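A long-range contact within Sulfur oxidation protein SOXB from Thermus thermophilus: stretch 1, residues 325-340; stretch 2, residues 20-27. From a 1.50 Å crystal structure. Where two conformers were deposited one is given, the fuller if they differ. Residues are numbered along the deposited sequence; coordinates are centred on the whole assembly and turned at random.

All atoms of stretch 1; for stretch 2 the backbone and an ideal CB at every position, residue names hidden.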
# COMPACT_ATOMS: atom_id res chain seq x y z
N ALA A 325 -11.65 22.04 -15.65
CA ALA A 325 -12.33 21.94 -16.94
C ALA A 325 -11.99 20.63 -17.62
O ALA A 325 -12.85 19.95 -18.18
CB ALA A 325 -11.95 23.13 -17.84
N ASN A 326 -10.71 20.28 -17.58
CA ASN A 326 -10.26 19.04 -18.18
C ASN A 326 -8.92 18.65 -17.56
O ASN A 326 -8.29 19.44 -16.86
CB ASN A 326 -10.13 19.19 -19.69
CG ASN A 326 -10.54 17.94 -20.44
OD1 ASN A 326 -10.36 16.82 -19.96
ND2 ASN A 326 -11.11 18.11 -21.64
N LEU A 327 -8.51 17.41 -17.80
CA LEU A 327 -7.24 16.94 -17.26
C LEU A 327 -6.61 15.87 -18.11
O LEU A 327 -7.30 15.15 -18.84
CB LEU A 327 -7.43 16.41 -15.83
CG LEU A 327 -8.08 15.03 -15.68
CD1 LEU A 327 -8.11 14.65 -14.18
CD2 LEU A 327 -9.48 15.01 -16.26
N ARG A 328 -5.30 15.74 -17.99
CA ARG A 328 -4.57 14.69 -18.66
C ARG A 328 -3.84 13.90 -17.58
O ARG A 328 -3.14 14.47 -16.75
CB ARG A 328 -3.56 15.27 -19.65
CG ARG A 328 -2.84 14.20 -20.45
CD ARG A 328 -1.79 14.79 -21.38
NE ARG A 328 -0.70 15.41 -20.63
CZ ARG A 328 0.29 16.10 -21.19
NH1 ARG A 328 0.35 16.25 -22.51
NH2 ARG A 328 1.23 16.63 -20.43
N VAL A 329 -4.04 12.59 -17.57
CA VAL A 329 -3.42 11.73 -16.58
C VAL A 329 -2.48 10.77 -17.28
O VAL A 329 -2.85 10.13 -18.27
CB VAL A 329 -4.51 10.91 -15.83
CG1 VAL A 329 -3.87 9.87 -14.91
CG2 VAL A 329 -5.46 11.84 -15.06
N ARG A 330 -1.26 10.66 -16.77
CA ARG A 330 -0.30 9.73 -17.32
C ARG A 330 0.40 9.01 -16.18
O ARG A 330 0.95 9.65 -15.29
CB ARG A 330 0.74 10.43 -18.19
CG ARG A 330 0.16 10.99 -19.48
CD ARG A 330 -0.30 9.88 -20.42
NE ARG A 330 -0.74 10.42 -21.71
CZ ARG A 330 -2.00 10.74 -21.98
NH1 ARG A 330 -2.94 10.57 -21.05
NH2 ARG A 330 -2.33 11.23 -23.17
N VAL A 331 0.39 7.69 -16.23
CA VAL A 331 1.11 6.87 -15.27
C VAL A 331 2.51 6.72 -15.84
O VAL A 331 2.68 6.08 -16.89
CB VAL A 331 0.44 5.49 -15.11
CG1 VAL A 331 1.35 4.54 -14.29
CG2 VAL A 331 -0.94 5.64 -14.45
N LEU A 332 3.49 7.33 -15.20
CA LEU A 332 4.88 7.25 -15.68
C LEU A 332 5.65 6.16 -14.95
O LEU A 332 5.91 6.26 -13.75
CB LEU A 332 5.59 8.59 -15.51
CG LEU A 332 4.85 9.80 -16.09
CD1 LEU A 332 5.60 11.08 -15.76
CD2 LEU A 332 4.67 9.64 -17.60
N PRO A 333 6.02 5.09 -15.66
CA PRO A 333 6.76 4.02 -14.97
C PRO A 333 8.13 4.47 -14.45
O PRO A 333 8.90 5.12 -15.16
CB PRO A 333 6.92 2.94 -16.05
CG PRO A 333 5.90 3.29 -17.12
CD PRO A 333 5.82 4.79 -17.08
N VAL A 334 8.42 4.16 -13.19
CA VAL A 334 9.73 4.46 -12.61
C VAL A 334 10.63 3.26 -12.89
O VAL A 334 10.63 2.27 -12.14
CB VAL A 334 9.64 4.76 -11.10
CG1 VAL A 334 11.02 5.07 -10.54
CG2 VAL A 334 8.70 5.92 -10.84
N LEU A 335 11.34 3.29 -14.02
CA LEU A 335 12.20 2.18 -14.41
C LEU A 335 13.65 2.61 -14.30
O LEU A 335 14.13 3.40 -15.11
CB LEU A 335 11.88 1.73 -15.83
CG LEU A 335 10.48 1.11 -16.04
CD1 LEU A 335 10.15 1.07 -17.52
CD2 LEU A 335 10.41 -0.29 -15.45
N ALA A 336 14.32 2.13 -13.26
CA ALA A 336 15.71 2.50 -13.01
C ALA A 336 16.66 2.28 -14.18
O ALA A 336 17.64 3.03 -14.33
CB ALA A 336 16.24 1.81 -11.76
N GLU A 337 16.40 1.27 -15.00
CA GLU A 337 17.26 1.01 -16.15
C GLU A 337 17.01 2.00 -17.29
O GLU A 337 17.75 2.02 -18.27
CB GLU A 337 17.06 -0.41 -16.69
CG GLU A 337 17.50 -1.48 -15.74
CD GLU A 337 17.49 -2.86 -16.36
OE1 GLU A 337 17.29 -2.97 -17.60
OE2 GLU A 337 17.68 -3.84 -15.61
N HIS A 338 15.97 2.81 -17.17
CA HIS A 338 15.58 3.71 -18.25
C HIS A 338 15.49 5.18 -17.88
O HIS A 338 14.91 5.98 -18.61
CB HIS A 338 14.29 3.18 -18.87
CG HIS A 338 14.41 1.77 -19.33
ND1 HIS A 338 15.03 1.42 -20.51
CD2 HIS A 338 14.12 0.60 -18.70
CE1 HIS A 338 15.08 0.11 -20.61
NE2 HIS A 338 14.53 -0.42 -19.53
N LEU A 339 16.09 5.51 -16.75
CA LEU A 339 16.11 6.87 -16.26
C LEU A 339 17.53 7.25 -15.87
O LEU A 339 18.34 6.39 -15.50
CB LEU A 339 15.21 6.99 -15.02
CG LEU A 339 13.72 6.93 -15.31
CD1 LEU A 339 12.94 6.67 -14.02
CD2 LEU A 339 13.26 8.22 -15.98
N PRO A 340 17.84 8.55 -15.92
CA PRO A 340 19.17 9.00 -15.51
C PRO A 340 19.27 8.92 -13.99
O PRO A 340 18.26 8.77 -13.29
CB PRO A 340 19.20 10.46 -15.95
CG PRO A 340 17.78 10.86 -16.07
CD PRO A 340 17.04 9.63 -16.51
N UNK A 20 5.63 6.76 -22.03
CA UNK A 20 6.98 7.30 -21.94
C UNK A 20 7.03 8.64 -21.19
O UNK A 20 6.04 9.08 -20.61
CB UNK A 20 7.56 7.47 -23.35
N UNK A 21 8.19 9.29 -21.22
CA UNK A 21 8.41 10.52 -20.47
C UNK A 21 8.35 11.85 -21.22
O UNK A 21 8.16 12.90 -20.59
CB UNK A 21 9.78 10.42 -19.80
N UNK A 22 8.53 11.82 -22.54
CA UNK A 22 8.51 13.05 -23.33
C UNK A 22 7.09 13.49 -23.67
O UNK A 22 6.60 13.24 -24.77
CB UNK A 22 9.31 12.86 -24.62
N UNK A 23 6.45 14.16 -22.72
CA UNK A 23 5.08 14.64 -22.90
C UNK A 23 5.00 16.11 -23.27
O UNK A 23 5.72 16.94 -22.71
CB UNK A 23 4.28 14.40 -21.62
N UNK A 24 4.08 16.47 -24.17
CA UNK A 24 3.90 17.88 -24.54
C UNK A 24 3.20 18.61 -23.40
O UNK A 24 2.61 17.99 -22.51
CB UNK A 24 3.10 18.01 -25.84
N UNK A 25 3.25 19.95 -23.42
CA UNK A 25 2.60 20.73 -22.35
C UNK A 25 1.08 20.55 -22.38
O UNK A 25 0.51 20.25 -23.42
CB UNK A 25 2.95 22.21 -22.48
N UNK A 26 0.45 20.73 -21.23
CA UNK A 26 -1.00 20.65 -21.12
C UNK A 26 -1.47 21.33 -19.84
O UNK A 26 -1.01 21.00 -18.75
CB UNK A 26 -1.46 19.19 -21.15
N UNK A 27 -2.39 22.28 -19.99
CA UNK A 27 -3.00 22.95 -18.86
C UNK A 27 -2.24 24.03 -18.12
O UNK A 27 -1.20 24.53 -18.57
CB UNK A 27 -3.37 21.88 -17.84

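Position 20 sends its CA-to-CB bond away from stretch 1, and no atom of that stretch lies within 5.5 Å of the ideal CB. Many side chains would suit. The residue is Leu 20. Its main chain makes the contact: O lies 3.4 Å from Leu 332 CD2.

At position 21 the bond points sideways, and the ideal CB again has nothing near it. A short side chain would not reach stretch 1. A long one could turn toward Leu 332, Pro 333 and Leu 339, which offer apolar surface, and toward the carbonyl of Pro 333, an acceptor. A long apolar chain would fit, better with a donor at its tip. The residue is Tyr 21. Its OH donates a short hydrogen bond to Pro 333 O, 2.6 Å away. The acceptor lies near the ring plane. Leu 339 CD2 sits over one ring face, 4.0 Å from the Tyr 21 ring centroid, in a CH-pi contact.

Position 22 is out of reach of stretch 1, which does not restrict it. The residue is Asp 22, deposited in two conformers.

Position 23 points toward stretch 1. The ideal CB is 4.0 Å from Arg 328 NH2, with the aliphatic part of Arg 330 and the end of Leu 332 beyond. An acidic group could answer the arginines; a branched apolar chain could pack on the carbons. The residue is Leu 23. Its CD1 lies 3.9 Å from Arg 330 CG and 4.1 Å from Leu 332 CD2, while CD2 covers one face of the Arg 328 guanidinium.

Position 24 points sideways. Its carbonyl faces the Arg 328 guanidinium, whatever the side chain. Its phi permits proline. The residue is Pro 24. Its O accepts hydrogen bonds from Arg 328 NH1 (2.9 Å) and NH2 (2.8 Å), near the guanidinium plane.

Position 25 points away, and its phi of -65° also allows proline. The residue is Pro 25, which barely touches stretch 1.

Position 26 points toward stretch 1, with its ideal CB 3.6 Å from Arg 328 CZ. A flat or long side chain could lie along the arginine and reach Asn 326. The residue is Tyr 26. Its CB covers the guanidinium face opposite Leu 23. Arg 328 CB stands over the ring, 4.1 Å from the Tyr 26 centroid, in a CH-pi contact. The OH lies 3.3 Å from Asn 326 CB.

Position 27 has a phi of 77°, which favours glycine. The residue is Gly 27.

Stretch 2, residues 20-27: LYDLPPYG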
# COMPACT_ATOMS: atom_id res chain seq x y z
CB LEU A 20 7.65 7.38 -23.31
CG LEU A 20 7.50 8.64 -24.15
CD1 LEU A 20 8.28 8.49 -25.45
CD2 LEU A 20 6.03 8.94 -24.43
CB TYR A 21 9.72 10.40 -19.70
CG TYR A 21 9.92 9.05 -19.05
CD1 TYR A 21 9.02 8.58 -18.10
CD2 TYR A 21 11.01 8.25 -19.38
CE1 TYR A 21 9.19 7.35 -17.50
CE2 TYR A 21 11.19 7.01 -18.79
CZ TYR A 21 10.28 6.57 -17.85
OH TYR A 21 10.45 5.35 -17.24
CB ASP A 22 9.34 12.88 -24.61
CG ASP A 22 9.54 14.19 -25.36
OD1 ASP A 22 9.54 15.25 -24.70
OD2 ASP A 22 9.70 14.15 -26.59
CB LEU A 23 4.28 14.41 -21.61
CG LEU A 23 3.91 12.99 -21.21
CD1 LEU A 23 3.55 12.95 -19.73
CD2 LEU A 23 2.74 12.50 -22.05
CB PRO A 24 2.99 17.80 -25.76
CG PRO A 24 2.29 16.49 -25.66
CD PRO A 24 3.26 15.56 -25.00
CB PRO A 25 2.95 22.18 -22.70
CG PRO A 25 4.15 22.09 -23.60
CD PRO A 25 3.98 20.81 -24.36
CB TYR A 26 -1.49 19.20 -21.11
CG TYR A 26 -3.00 19.07 -21.09
CD1 TYR A 26 -3.72 18.86 -22.26
CD2 TYR A 26 -3.72 19.21 -19.90
CE1 TYR A 26 -5.10 18.77 -22.25
CE2 TYR A 26 -5.11 19.11 -19.88
CZ TYR A 26 -5.79 18.89 -21.06
OH TYR A 26 -7.16 18.78 -21.05
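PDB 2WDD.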